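PDB 7COI: carbonic anhydrase from Neosartorya fumigata, which probably catalyses the reversible hydration of carbon dioxide to hydrogencarbonate and a proton, with one zinc ion bound per subunit. Local coordinates for residues 145-150 and 170-175; 160-165 and 238-243; 164-169 and 245-250; 175-180 and 257-262. All blocks are in the same frame, centred on the assembly; numbering follows the deposited sequence.

Interaction 1: 145-150 and 170-175; sequences NVIHPA and VVICGH. With ZN (zinc ion), chain F.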
# COMPACT_ATOMS: atom_id res chain seq x y z
N ASN A 145 -10.36 -1.37 -12.56
CA ASN A 145 -9.71 -2.69 -12.81
C ASN A 145 -8.20 -2.44 -12.98
O ASN A 145 -7.58 -3.07 -13.85
CB ASN A 145 -10.37 -3.44 -13.98
CG ASN A 145 -10.57 -2.66 -15.28
OD1 ASN A 145 -11.57 -1.98 -15.44
ND2 ASN A 145 -9.64 -2.80 -16.22
N VAL A 146 -7.58 -1.64 -12.10
CA VAL A 146 -6.15 -1.26 -12.20
C VAL A 146 -5.32 -2.29 -11.43
O VAL A 146 -5.68 -2.64 -10.29
CB VAL A 146 -5.89 0.16 -11.68
CG1 VAL A 146 -4.41 0.50 -11.62
CG2 VAL A 146 -6.62 1.17 -12.52
N ILE A 147 -4.26 -2.79 -12.06
CA ILE A 147 -3.27 -3.66 -11.39
C ILE A 147 -2.03 -2.84 -11.09
O ILE A 147 -1.19 -2.65 -12.00
CB ILE A 147 -2.94 -4.92 -12.21
CG1 ILE A 147 -4.21 -5.62 -12.70
CG2 ILE A 147 -2.03 -5.85 -11.42
CD1 ILE A 147 -4.15 -7.11 -12.70
N HIS A 148 -1.90 -2.37 -9.85
CA HIS A 148 -0.63 -1.81 -9.33
C HIS A 148 0.23 -3.02 -9.00
O HIS A 148 -0.22 -3.86 -8.23
CB HIS A 148 -0.85 -0.97 -8.07
CG HIS A 148 -1.60 0.29 -8.31
ND1 HIS A 148 -0.97 1.49 -8.46
CD2 HIS A 148 -2.93 0.54 -8.35
CE1 HIS A 148 -1.90 2.43 -8.61
NE2 HIS A 148 -3.09 1.88 -8.55
N PRO A 149 1.45 -3.12 -9.54
CA PRO A 149 2.28 -4.31 -9.32
C PRO A 149 2.43 -4.71 -7.84
O PRO A 149 2.35 -5.88 -7.57
CB PRO A 149 3.64 -3.87 -9.88
CG PRO A 149 3.30 -2.89 -10.97
CD PRO A 149 2.10 -2.14 -10.44
N ALA A 150 2.63 -3.75 -6.95
CA ALA A 150 2.89 -4.04 -5.53
C ALA A 150 1.66 -3.81 -4.64
O ALA A 150 1.83 -3.82 -3.41
CB ALA A 150 4.05 -3.20 -5.07
N VAL A 170 -7.48 -16.44 -15.69
CA VAL A 170 -7.54 -15.07 -15.09
C VAL A 170 -8.06 -14.14 -16.15
O VAL A 170 -7.46 -14.04 -17.23
CB VAL A 170 -6.20 -14.60 -14.50
CG1 VAL A 170 -6.40 -13.22 -13.83
CG2 VAL A 170 -5.64 -15.61 -13.51
N VAL A 171 -9.15 -13.43 -15.85
CA VAL A 171 -9.78 -12.49 -16.77
C VAL A 171 -9.63 -11.09 -16.18
O VAL A 171 -10.02 -10.91 -15.02
CB VAL A 171 -11.27 -12.84 -16.97
CG1 VAL A 171 -11.96 -11.83 -17.85
CG2 VAL A 171 -11.45 -14.26 -17.47
N ILE A 172 -9.08 -10.16 -16.93
CA ILE A 172 -9.15 -8.72 -16.60
C ILE A 172 -10.19 -8.15 -17.53
O ILE A 172 -10.02 -8.23 -18.76
CB ILE A 172 -7.79 -8.01 -16.69
CG1 ILE A 172 -6.77 -8.63 -15.74
CG2 ILE A 172 -7.97 -6.52 -16.40
CD1 ILE A 172 -5.38 -8.01 -15.85
N CYS A 173 -11.22 -7.56 -16.95
CA CYS A 173 -12.35 -6.98 -17.70
C CYS A 173 -12.40 -5.49 -17.41
O CYS A 173 -12.70 -5.11 -16.28
CB CYS A 173 -13.64 -7.70 -17.35
SG CYS A 173 -15.03 -7.10 -18.34
N GLY A 174 -12.11 -4.69 -18.44
CA GLY A 174 -12.42 -3.25 -18.45
C GLY A 174 -13.80 -3.01 -19.02
O GLY A 174 -14.49 -3.98 -19.39
N HIS A 175 -14.26 -1.76 -19.07
CA HIS A 175 -15.64 -1.54 -19.55
C HIS A 175 -15.72 -0.16 -20.18
O HIS A 175 -14.85 0.71 -19.93
CB HIS A 175 -16.71 -1.83 -18.48
CG HIS A 175 -16.63 -0.81 -17.41
ND1 HIS A 175 -17.54 0.24 -17.35
CD2 HIS A 175 -15.72 -0.61 -16.43
CE1 HIS A 175 -17.23 1.04 -16.36
NE2 HIS A 175 -16.14 0.51 -15.79
ZN ZN F . -15.03 1.53 -14.28
O HOH W 1 -12.26 -0.12 -17.29

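Interaction 2: 160-165 and 238-243; sequences FAVRHL and KSVVLE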
# COMPACT_ATOMS: atom_id res chain seq x y z
N PHE A 160 -4.11 -16.16 -3.86
CA PHE A 160 -5.12 -17.13 -3.36
C PHE A 160 -5.75 -17.88 -4.55
O PHE A 160 -5.80 -19.12 -4.51
CB PHE A 160 -6.16 -16.43 -2.51
CG PHE A 160 -6.98 -17.38 -1.69
CD1 PHE A 160 -8.07 -18.04 -2.23
CD2 PHE A 160 -6.68 -17.57 -0.35
CE1 PHE A 160 -8.81 -18.93 -1.47
CE2 PHE A 160 -7.43 -18.46 0.42
CZ PHE A 160 -8.49 -19.12 -0.14
N ALA A 161 -6.17 -17.16 -5.59
CA ALA A 161 -6.86 -17.77 -6.74
C ALA A 161 -5.89 -18.74 -7.45
O ALA A 161 -6.32 -19.85 -7.84
CB ALA A 161 -7.34 -16.72 -7.68
N VAL A 162 -4.68 -18.30 -7.71
CA VAL A 162 -3.75 -19.05 -8.60
C VAL A 162 -3.12 -20.21 -7.84
O VAL A 162 -3.13 -21.35 -8.36
CB VAL A 162 -2.71 -18.13 -9.26
CG1 VAL A 162 -1.73 -18.95 -10.08
CG2 VAL A 162 -3.38 -17.11 -10.15
N ARG A 163 -2.61 -19.98 -6.63
CA ARG A 163 -1.86 -21.03 -5.91
C ARG A 163 -2.83 -21.95 -5.17
O ARG A 163 -2.64 -23.18 -5.22
CB ARG A 163 -0.83 -20.46 -4.94
CG ARG A 163 -0.03 -21.51 -4.18
CD ARG A 163 1.11 -20.93 -3.36
NE ARG A 163 2.04 -20.16 -4.18
CZ ARG A 163 2.98 -20.70 -4.98
NH1 ARG A 163 3.09 -22.01 -5.11
NH2 ARG A 163 3.80 -19.93 -5.69
N HIS A 164 -3.83 -21.39 -4.48
CA HIS A 164 -4.66 -22.15 -3.52
C HIS A 164 -5.90 -22.73 -4.24
O HIS A 164 -6.13 -23.92 -4.12
CB HIS A 164 -4.93 -21.32 -2.29
CG HIS A 164 -3.67 -21.03 -1.56
ND1 HIS A 164 -2.96 -22.02 -0.92
CD2 HIS A 164 -2.95 -19.89 -1.42
CE1 HIS A 164 -1.88 -21.48 -0.37
NE2 HIS A 164 -1.86 -20.17 -0.66
N LEU A 165 -6.64 -21.95 -5.02
CA LEU A 165 -7.83 -22.50 -5.73
C LEU A 165 -7.42 -23.10 -7.08
O LEU A 165 -8.25 -23.80 -7.67
CB LEU A 165 -8.86 -21.37 -5.89
CG LEU A 165 -9.41 -20.80 -4.58
CD1 LEU A 165 -10.43 -19.70 -4.87
CD2 LEU A 165 -10.01 -21.89 -3.69
N LYS A 238 4.48 -11.68 -12.18
CA LYS A 238 4.29 -12.28 -10.86
C LYS A 238 4.70 -13.74 -11.00
O LYS A 238 4.12 -14.43 -11.87
CB LYS A 238 2.84 -12.18 -10.41
CG LYS A 238 2.36 -10.75 -10.22
CD LYS A 238 0.94 -10.68 -9.68
CE LYS A 238 0.39 -9.26 -9.73
NZ LYS A 238 1.21 -8.34 -8.91
N SER A 239 5.61 -14.19 -10.17
CA SER A 239 6.12 -15.58 -10.25
C SER A 239 4.96 -16.57 -10.13
O SER A 239 4.95 -17.59 -10.89
CB SER A 239 7.17 -15.85 -9.22
OG SER A 239 7.82 -17.08 -9.54
N VAL A 240 3.97 -16.29 -9.27
CA VAL A 240 2.87 -17.28 -9.03
C VAL A 240 2.11 -17.52 -10.34
O VAL A 240 1.72 -18.71 -10.61
CB VAL A 240 1.96 -16.89 -7.85
CG1 VAL A 240 1.16 -15.62 -8.12
CG2 VAL A 240 1.01 -18.02 -7.49
N VAL A 241 1.89 -16.47 -11.12
CA VAL A 241 1.18 -16.58 -12.41
C VAL A 241 2.08 -17.29 -13.43
O VAL A 241 1.57 -18.21 -14.12
CB VAL A 241 0.74 -15.19 -12.91
CG1 VAL A 241 0.13 -15.25 -14.30
CG2 VAL A 241 -0.24 -14.57 -11.91
N LEU A 242 3.32 -16.86 -13.58
CA LEU A 242 4.24 -17.49 -14.59
C LEU A 242 4.38 -18.99 -14.30
O LEU A 242 4.34 -19.78 -15.27
CB LEU A 242 5.61 -16.79 -14.55
CG LEU A 242 5.60 -15.36 -15.06
CD1 LEU A 242 6.86 -14.63 -14.64
CD2 LEU A 242 5.40 -15.31 -16.56
N GLU A 243 4.51 -19.37 -13.03
CA GLU A 243 4.61 -20.79 -12.61
C GLU A 243 3.37 -21.56 -13.10
O GLU A 243 3.50 -22.67 -13.68
CB GLU A 243 4.74 -20.90 -11.09
CG GLU A 243 6.05 -20.42 -10.48
CD GLU A 243 5.93 -20.17 -8.97
OE1 GLU A 243 5.05 -20.82 -8.33
OE2 GLU A 243 6.66 -19.28 -8.44

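Interaction 3: 164-169 and 245-250; sequences HLRVKH and MQERGL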
# COMPACT_ATOMS: atom_id res chain seq x y z
N HIS A 164 -3.83 -21.39 -4.48
CA HIS A 164 -4.66 -22.15 -3.52
C HIS A 164 -5.90 -22.73 -4.24
O HIS A 164 -6.13 -23.92 -4.12
CB HIS A 164 -4.93 -21.32 -2.29
CG HIS A 164 -3.67 -21.03 -1.56
ND1 HIS A 164 -2.96 -22.02 -0.92
CD2 HIS A 164 -2.95 -19.89 -1.42
CE1 HIS A 164 -1.88 -21.48 -0.37
NE2 HIS A 164 -1.86 -20.17 -0.66
N LEU A 165 -6.64 -21.95 -5.02
CA LEU A 165 -7.83 -22.50 -5.73
C LEU A 165 -7.42 -23.10 -7.08
O LEU A 165 -8.25 -23.80 -7.67
CB LEU A 165 -8.86 -21.37 -5.89
CG LEU A 165 -9.41 -20.80 -4.58
CD1 LEU A 165 -10.43 -19.70 -4.87
CD2 LEU A 165 -10.01 -21.89 -3.69
N ARG A 166 -6.23 -22.80 -7.59
CA ARG A 166 -5.73 -23.30 -8.90
C ARG A 166 -6.73 -23.00 -10.01
O ARG A 166 -7.09 -23.91 -10.83
CB ARG A 166 -5.39 -24.79 -8.78
CG ARG A 166 -4.23 -25.07 -7.83
CD ARG A 166 -3.94 -26.56 -7.64
NE ARG A 166 -3.65 -27.22 -8.91
CZ ARG A 166 -2.47 -27.23 -9.53
NH1 ARG A 166 -1.43 -26.61 -8.99
NH2 ARG A 166 -2.34 -27.86 -10.69
N VAL A 167 -7.16 -21.75 -10.12
CA VAL A 167 -8.03 -21.35 -11.25
C VAL A 167 -7.30 -21.65 -12.56
O VAL A 167 -6.05 -21.60 -12.60
CB VAL A 167 -8.42 -19.85 -11.14
CG1 VAL A 167 -9.26 -19.59 -9.91
CG2 VAL A 167 -7.20 -18.94 -11.14
N LYS A 168 -8.06 -21.89 -13.61
CA LYS A 168 -7.50 -22.18 -14.95
C LYS A 168 -7.43 -20.90 -15.78
O LYS A 168 -6.68 -20.88 -16.78
CB LYS A 168 -8.38 -23.22 -15.64
CG LYS A 168 -8.38 -24.59 -14.98
CD LYS A 168 -8.98 -25.69 -15.86
CE LYS A 168 -8.93 -27.04 -15.18
NZ LYS A 168 -9.59 -26.98 -13.86
N HIS A 169 -8.21 -19.87 -15.41
CA HIS A 169 -8.33 -18.65 -16.22
C HIS A 169 -8.26 -17.43 -15.29
O HIS A 169 -8.93 -17.46 -14.23
CB HIS A 169 -9.66 -18.59 -16.97
CG HIS A 169 -9.85 -19.76 -17.87
ND1 HIS A 169 -9.30 -19.77 -19.14
CD2 HIS A 169 -10.48 -20.95 -17.69
CE1 HIS A 169 -9.61 -20.92 -19.72
NE2 HIS A 169 -10.32 -21.67 -18.84
N MET A 245 1.24 -20.75 -15.50
CA MET A 245 1.19 -20.76 -16.98
C MET A 245 2.06 -21.93 -17.49
O MET A 245 1.60 -22.64 -18.37
CB MET A 245 1.64 -19.43 -17.56
CG MET A 245 0.64 -18.33 -17.28
SD MET A 245 1.28 -16.74 -17.73
CE MET A 245 0.80 -16.66 -19.45
N GLN A 246 3.24 -22.13 -16.93
CA GLN A 246 4.17 -23.24 -17.31
C GLN A 246 3.66 -24.61 -16.82
O GLN A 246 3.72 -25.60 -17.60
CB GLN A 246 5.55 -22.96 -16.72
CG GLN A 246 6.23 -21.75 -17.32
CD GLN A 246 7.70 -21.79 -17.00
OE1 GLN A 246 8.54 -21.86 -17.89
NE2 GLN A 246 8.02 -21.75 -15.71
N GLU A 247 3.18 -24.69 -15.58
CA GLU A 247 2.79 -25.95 -14.91
C GLU A 247 1.45 -26.50 -15.44
O GLU A 247 1.36 -27.75 -15.60
CB GLU A 247 2.74 -25.75 -13.40
CG GLU A 247 2.19 -26.96 -12.67
CD GLU A 247 0.70 -26.93 -12.30
OE1 GLU A 247 0.21 -25.83 -11.91
OE2 GLU A 247 0.04 -28.00 -12.31
N ARG A 248 0.44 -25.66 -15.69
CA ARG A 248 -0.91 -26.19 -16.01
C ARG A 248 -1.60 -25.42 -17.13
O ARG A 248 -2.80 -25.65 -17.34
CB ARG A 248 -1.80 -26.27 -14.77
CG ARG A 248 -2.12 -24.94 -14.09
CD ARG A 248 -3.48 -25.00 -13.37
NE ARG A 248 -3.87 -23.72 -12.79
CZ ARG A 248 -3.28 -23.18 -11.72
NH1 ARG A 248 -2.25 -23.78 -11.16
NH2 ARG A 248 -3.64 -22.00 -11.23
N GLY A 249 -0.88 -24.59 -17.87
CA GLY A 249 -1.45 -23.83 -18.99
C GLY A 249 -2.49 -22.84 -18.48
O GLY A 249 -3.46 -22.59 -19.23
N LEU A 250 -2.31 -22.26 -17.28
CA LEU A 250 -3.17 -21.12 -16.85
C LEU A 250 -3.23 -20.14 -18.00
O LEU A 250 -2.16 -19.80 -18.62
CB LEU A 250 -2.58 -20.46 -15.60
CG LEU A 250 -3.22 -19.13 -15.18
CD1 LEU A 250 -4.57 -19.42 -14.61
CD2 LEU A 250 -2.40 -18.41 -14.13
O HOH W 2 -6.10 -23.10 -18.25

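Interaction 4: 175-180 and 257-262; sequences HTKCGG and YDVGSG. With ZN (zinc ion), chain F; ACT (acetate ion), chain E.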
# COMPACT_ATOMS: atom_id res chain seq x y z
N HIS A 175 -14.26 -1.76 -19.07
CA HIS A 175 -15.64 -1.54 -19.55
C HIS A 175 -15.72 -0.16 -20.18
O HIS A 175 -14.85 0.71 -19.93
CB HIS A 175 -16.71 -1.83 -18.48
CG HIS A 175 -16.63 -0.81 -17.41
ND1 HIS A 175 -17.54 0.24 -17.35
CD2 HIS A 175 -15.72 -0.61 -16.43
CE1 HIS A 175 -17.23 1.04 -16.36
NE2 HIS A 175 -16.14 0.51 -15.79
N THR A 176 -16.71 0.01 -21.04
CA THR A 176 -17.03 1.31 -21.66
C THR A 176 -17.63 2.21 -20.58
O THR A 176 -18.28 1.69 -19.62
CB THR A 176 -17.94 1.11 -22.88
OG1 THR A 176 -19.20 0.61 -22.44
CG2 THR A 176 -17.33 0.17 -23.89
N LYS A 177 -17.47 3.52 -20.73
CA LYS A 177 -18.03 4.54 -19.80
C LYS A 177 -17.42 4.36 -18.39
O LYS A 177 -18.16 4.54 -17.42
CB LYS A 177 -19.55 4.43 -19.75
CG LYS A 177 -20.22 4.40 -21.13
CD LYS A 177 -20.12 5.71 -21.84
CE LYS A 177 -21.07 6.75 -21.26
NZ LYS A 177 -20.46 8.10 -21.11
N CYS A 178 -16.16 3.99 -18.30
CA CYS A 178 -15.45 3.80 -16.99
C CYS A 178 -15.09 5.17 -16.43
O CYS A 178 -14.24 5.84 -17.02
CB CYS A 178 -14.21 2.92 -17.13
SG CYS A 178 -13.42 2.62 -15.53
N GLY A 179 -15.67 5.53 -15.28
CA GLY A 179 -15.40 6.80 -14.56
C GLY A 179 -13.95 6.93 -14.10
O GLY A 179 -13.47 8.05 -14.05
N GLY A 180 -13.26 5.84 -13.78
CA GLY A 180 -11.85 5.90 -13.38
C GLY A 180 -10.98 6.20 -14.56
O GLY A 180 -10.09 7.05 -14.48
N TYR A 257 -16.25 -4.90 -21.46
CA TYR A 257 -17.70 -5.02 -21.23
C TYR A 257 -18.35 -3.76 -21.75
O TYR A 257 -17.98 -2.68 -21.30
CB TYR A 257 -18.03 -5.23 -19.76
CG TYR A 257 -19.50 -5.34 -19.48
CD1 TYR A 257 -20.23 -6.39 -20.04
CD2 TYR A 257 -20.19 -4.36 -18.77
CE1 TYR A 257 -21.58 -6.50 -19.81
CE2 TYR A 257 -21.56 -4.47 -18.54
CZ TYR A 257 -22.25 -5.55 -19.06
OH TYR A 257 -23.60 -5.68 -18.87
N ASP A 258 -19.32 -3.89 -22.66
CA ASP A 258 -20.08 -2.74 -23.20
C ASP A 258 -21.30 -2.57 -22.29
O ASP A 258 -22.23 -3.43 -22.34
CB ASP A 258 -20.44 -2.99 -24.67
CG ASP A 258 -21.12 -1.82 -25.35
OD1 ASP A 258 -21.82 -1.07 -24.67
OD2 ASP A 258 -20.91 -1.67 -26.56
N VAL A 259 -21.32 -1.52 -21.47
CA VAL A 259 -22.41 -1.34 -20.47
C VAL A 259 -23.74 -1.08 -21.18
O VAL A 259 -24.78 -1.24 -20.53
CB VAL A 259 -22.08 -0.23 -19.46
CG1 VAL A 259 -20.83 -0.57 -18.67
CG2 VAL A 259 -21.95 1.12 -20.14
N GLY A 260 -23.71 -0.66 -22.45
CA GLY A 260 -24.92 -0.32 -23.23
C GLY A 260 -25.57 -1.54 -23.88
O GLY A 260 -26.78 -1.47 -24.12
N SER A 261 -24.83 -2.62 -24.13
CA SER A 261 -25.32 -3.81 -24.88
C SER A 261 -25.33 -5.07 -23.99
O SER A 261 -26.08 -5.99 -24.28
CB SER A 261 -24.47 -3.99 -26.09
OG SER A 261 -23.21 -4.52 -25.73
N GLY A 262 -24.50 -5.13 -22.95
CA GLY A 262 -24.36 -6.33 -22.12
C GLY A 262 -23.35 -7.32 -22.67
O GLY A 262 -23.18 -8.41 -22.06
ZN ZN F . -15.03 1.53 -14.28
C ACT E . -16.42 3.31 -12.23
O ACT E . -17.56 3.36 -11.78
OXT ACT E . -16.28 2.96 -13.65
CH3 ACT E . -15.16 3.57 -11.41
O HOH W 3 -21.04 1.43 -24.19

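Interaction 1: 145-150 and 170-175
N145 and G174 mark the nearest approach of the two backbones, with their CA atoms 6.3 Å apart. Segment 170-175 is an extended strand, whereas 145-150 is an irregular loop that starts beside the C-terminal end of the strand with N145 in a left-handed helical conformation (phi 48°, psi 46°). No direct hydrogen bond joins the two segments, and contact rests on the side chains of N145, I147 and I172 and on the C173-G174 backbone. With CG between the backbone N and the carbonyl carbon (chi1 50°), the N145 amide lies against C173 and G174: N145 CG is 3.4 Å from C173 O, and N145 OD1 is 3.4 Å from G174 CA. A water makes the polar connection, donating to N145 OD1 at 2.7 Å and accepting from H175 N at 3.1 Å. N145 OD1 also lies at the edge of the H175 ring, near its plane. Toward the start of the strand, I147 and I172 meet through their terminal methyls, CD1 to CD1 at 3.5 Å, a tight contact in which the two side chains cross obliquely. Helix 216-236 adds V228 beside N145 and A234 beside I147. Backbone hydrogen bonds to strands 114-119 and 251-257 make 170-175 an inner strand of the sheet. H175 at its end binds zinc through NE2 at 2.1 Å, together with C119 and C178. A metal site at the C-terminal ends of parallel strands, here with N145 beside the metal-binding histidine, is characteristic of the alpha/beta fold of beta-class carbonic anhydrases.

Interaction 2: 160-165 and 238-243
E243, which R163 reaches from the facing helix, receives the shortest polar bond of this region at its other oxygen: S239 OG donates to E243 OE2 at 2.7 Å, one helical turn back, on the anti side of the carboxylate. S239 OG is also hydrogen-bonded to T285 N near the C-terminus. Across the contact R163 NH2 donates to E243 OE1 at 3.1 Å, forming a salt bridge on the syn side with an N-H...O angle of 146°. The guanidinium and carboxylate planes are turned 53° apart, so the two groups do not meet flat on. The R163 guanidinium has two acidic partners, E159 of its own helix through NE and E243 through NH2. A bend at chi3 turns NE out of line with the otherwise extended start of the chain. Helices 152-164 and 239-248 pack side by side here, their short segments crossing at 49° with axes 9.6 Å apart. Each leads into a strand of the central sheet, 169-175 and 251-257 respectively, and those strands are neighbours. Next to the salt bridge the packing is apolar. V240 CG2 touches V162 CG1 at 3.9 Å and also lies 3.8 Å from R163 NH2, oblique to the guanidinium plane. V162 CG1 additionally rests against V240 O at 3.5 Å, and V162 CG2 comes within 4.4 Å of V241 CG2. I158, a turn earlier on helix 152-164, extends this apolar seam along V241 and K238. Helix 152-164 widens into a pi-type turn at this end, F160 O accepting from both H164 N and L165 N.

Interaction 3: 164-169 and 245-250
R248 grips V167 O side-on with two nitrogens, NH2 at 2.8 Å and NE at 3.0 Å. The carbonyl lies at the guanidinium edge, in its plane, while NE approaches from above the carbonyl plane. R166 CA lies over one face of the same guanidinium, offset toward the rim, 3.4 Å from NH2. R166 turns its own end to E247: R166 NH2 donates to E247 OE2 at 2.9 Å, nearly straight (170°) and on the syn side. E247 bends at chi2 (-97°), which turns CD out of line with the start of its chain. E247 OE1 accepts from R248 NH1 at 3.3 Å, and only weakly from R166 NH1. The carboxylate thus links two arginines whose NH1 atoms are 3.7 Å apart, and probably offsets their repulsion. Toward the strand, L250 CD1 sits 3.3 Å from V167 O and close to K168 O, while a water donates to both K168 O and G249 O. The second shell fixes R248 further, since NH2 also donates to V162 O. R166 and G249, each with positive phi, turn the chain out of helices 152-164 and 239-248. These paired turns lead into strands 169-175 and 251-257; K168 and Q251 already share backbone hydrogen bonding, and L250 packs against V162 and V241, one from each helix.

Interaction 4: 175-180 and 257-262
Backbone pairing brings H175 and Y257 together in a parallel bridge, with T176 N donating to Y257 O at 3.0 Å. The same oxygen receives a CA-H...O contact from H175. Side-chain hydrogen bonding takes over where the strands part: T176 OG1, set between its backbone N and carbonyl carbon (chi1 66°), takes the V259 N-H at 3.2 Å with an angle of 159°. A water joins T176 OG1 to D258 OD1, which also accepts from G260 N in an Asx turn. Strands 169-175 and 251-257 thus end side by side, their loops continuing the pairing at the rim of the beta-carbonic anhydrase active site. Van der Waals contacts come mainly from V259, which meets H175 obliquely, CG1 3.6 Å from ND1, and K177 at about a right angle, CG2 3.8 Å from CG. Y257 presents its ring edge to H175 CB and packs on W91 of the fourth subunit. In the metal shell, C178 SG coordinates zinc at 2.3 Å, and OXT of an acetate probably from the crystallisation liquor, at 2.0 Å, joins H175 and C119 to complete four ligands. With D121 outside this shell, the site is consistent with the open, type I state of the family. Acetate OXT lies at the H175 ring edge, in plane, and accepts from G179 N at 3.1 Å; Q110 of the fourth subunit also hydrogen-bonds the acetate.

Interactions 1 and 4 share H175 and the zinc, and G174 O to Y257 N joins them at the C-terminal ends of two neighbouring strands. Interactions 2 and 3 lie toward the start of those strands, their centres 7 Å apart, and both use helix 239-248. Interaction 1 is wholly buried and relies on methyl packing, an amide and a water. The other three are partly buried. Arginine-carboxylate pairs mark the exposed margins of 2 and 3, whereas 4 combines strand pairing with metal coordination. Strand 169-175 spans the distance between the helix-end contacts and the metal site, interactions 3 and 4 being centred 28 Å apart.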